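Local coordinates for transcriptional regulatory protein RcsB (Escherichia coli, PDB 5I4C), which acts as the DNA-binding response regulator of the Rcs phosphorelay, controlling transcription of genes for capsule synthesis, biofilm formation and cell division, at residues I7-H12 with L53-S58. Numbering follows the deposited sequence.
Sequences IIADDH and LITDLS
Ile7 to Ala9 and Leu53 to Thr55 run side by side as parallel strands, their axes 4.7 Å apart and their N-to-C directions only 2° apart, joined by hydrogen bonds from Ile54 N to Ile7 O, Ala9 N to Ile54 O and Asp56 N to Ala9 O. Ile54 is thus gripped through both its N-H and its carbonyl, and its O also receives a CA-H contact from Ile8. On the face that carries Ile7, Ala9, Leu53 and Thr55, the Leu53 methyl CD1 lies 3.8 Å from Ile7 CG2, the two side chains crossing obliquely, and also touches Ala9 CB. Thr55 OG1, anti to its own backbone N (chi1 -170°), sits 3.7 Å from Ala9 CB and donates a hydrogen bond to the carbonyl O of Asp56. Ile8 and Ile54 occupy the other face, where Ile8 CG2 and Ile54 CD1 touch loosely at 4.2 Å and Ile8 extends to helix 13-23. These are the first and third strands of the CheY-like receiver domain, whose 2-1-3-4-5 sheet gathers the acidic residues at the C-terminal strand ends; Asp56 is the predicted phosphorylation site, unmodified here. Asp10 OD1 leans over Asp56, 3.1 Å from its CB and 3.5 Å from its OD1, with the carboxylate planes 62° apart. Two acceptors so close would repel, but Lys109 NZ forms salt bridges to Asp10 OD1 and Asp56 OD1. The two OD2 atoms hold the loops: Asp10 OD2 accepts from His12 N in one Asx turn, and Asp56 OD2 accepts from Ser58 N in another, the donor approaching from above the carboxylate plane. Asp11 keeps OD1 4.2 Å from Asp56 OD2, and accepts there from a water whose unusually short link to Asp56 OD2 is doubtful.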
# COMPACT_ATOMS: atom_id res chain seq x y z
N ILE A 7 17.04 3.91 -1.13
CA ILE A 7 16.47 3.48 0.15
C ILE A 7 15.01 3.87 0.09
O ILE A 7 14.70 4.95 -0.45
CB ILE A 7 17.15 4.22 1.32
CG1 ILE A 7 18.61 3.80 1.43
CG2 ILE A 7 16.43 4.00 2.61
CD1 ILE A 7 19.32 4.50 2.54
N ILE A 8 14.14 3.05 0.63
CA ILE A 8 12.74 3.38 0.63
C ILE A 8 12.27 3.42 2.07
O ILE A 8 12.62 2.54 2.88
CB ILE A 8 11.92 2.42 -0.27
CG1 ILE A 8 11.98 0.97 0.19
CG2 ILE A 8 12.46 2.40 -1.69
CD1 ILE A 8 11.12 0.02 -0.69
N ALA A 9 11.50 4.45 2.40
CA ALA A 9 11.09 4.63 3.78
C ALA A 9 9.63 5.03 3.87
O ALA A 9 9.18 5.99 3.22
CB ALA A 9 11.98 5.65 4.47
N ASP A 10 8.87 4.20 4.59
CA ASP A 10 7.43 4.43 4.80
C ASP A 10 7.00 3.59 5.95
O ASP A 10 7.48 2.47 6.10
CB ASP A 10 6.61 4.04 3.58
CG ASP A 10 5.17 4.65 3.63
OD1 ASP A 10 4.94 5.75 3.17
OD2 ASP A 10 4.25 4.04 4.13
N ASP A 11 6.07 4.07 6.74
CA ASP A 11 5.67 3.23 7.90
C ASP A 11 4.58 2.22 7.55
O ASP A 11 4.03 1.64 8.45
CB ASP A 11 5.35 4.07 9.15
CG ASP A 11 4.17 4.97 8.95
OD1 ASP A 11 3.97 5.41 7.79
OD2 ASP A 11 3.48 5.25 9.97
N HIS A 12 4.26 2.03 6.26
CA HIS A 12 3.27 1.05 5.85
C HIS A 12 3.95 -0.06 5.07
O HIS A 12 4.46 0.21 3.99
CB HIS A 12 2.19 1.72 4.99
CG HIS A 12 1.18 2.46 5.79
ND1 HIS A 12 1.13 3.83 5.82
CD2 HIS A 12 0.24 2.03 6.64
CE1 HIS A 12 0.13 4.21 6.60
NE2 HIS A 12 -0.40 3.12 7.13
N LEU A 53 17.08 8.78 -1.57
CA LEU A 53 16.12 8.40 -0.55
C LEU A 53 14.70 8.68 -1.03
O LEU A 53 14.40 9.82 -1.39
CB LEU A 53 16.38 9.18 0.71
CG LEU A 53 15.30 8.94 1.77
CD1 LEU A 53 15.14 7.53 2.31
CD2 LEU A 53 15.51 9.93 2.84
N ILE A 54 13.86 7.65 -1.00
CA ILE A 54 12.45 7.73 -1.33
C ILE A 54 11.65 7.60 -0.03
O ILE A 54 11.61 6.52 0.56
CB ILE A 54 12.05 6.66 -2.34
CG1 ILE A 54 12.95 6.75 -3.56
CG2 ILE A 54 10.59 6.80 -2.73
CD1 ILE A 54 12.87 5.55 -4.48
N THR A 55 11.03 8.67 0.39
CA THR A 55 10.55 8.71 1.74
C THR A 55 9.17 9.38 1.90
O THR A 55 8.85 10.41 1.29
CB THR A 55 11.57 9.39 2.71
OG1 THR A 55 11.14 9.20 4.08
CG2 THR A 55 11.66 10.95 2.48
N ASP A 56 8.35 8.77 2.74
CA ASP A 56 7.15 9.39 3.29
C ASP A 56 7.55 10.49 4.31
O ASP A 56 8.64 10.44 4.88
CB ASP A 56 6.34 8.33 4.02
CG ASP A 56 4.95 8.81 4.36
OD1 ASP A 56 4.15 9.11 3.46
OD2 ASP A 56 4.68 8.90 5.54
N LEU A 57 6.72 11.50 4.50
CA LEU A 57 6.99 12.54 5.49
C LEU A 57 6.30 12.36 6.84
O LEU A 57 6.46 13.23 7.69
CB LEU A 57 6.59 13.86 4.90
CG LEU A 57 7.42 14.36 3.69
CD1 LEU A 57 6.87 15.70 3.27
CD2 LEU A 57 8.89 14.48 4.04
N SER A 58 5.58 11.26 7.06
CA SER A 58 4.82 11.03 8.27
C SER A 58 5.15 9.80 9.12
O SER A 58 4.29 9.30 9.86
CB SER A 58 3.32 10.94 7.89
OG SER A 58 2.85 12.28 7.79
O HOH W 1 2.85 7.77 6.66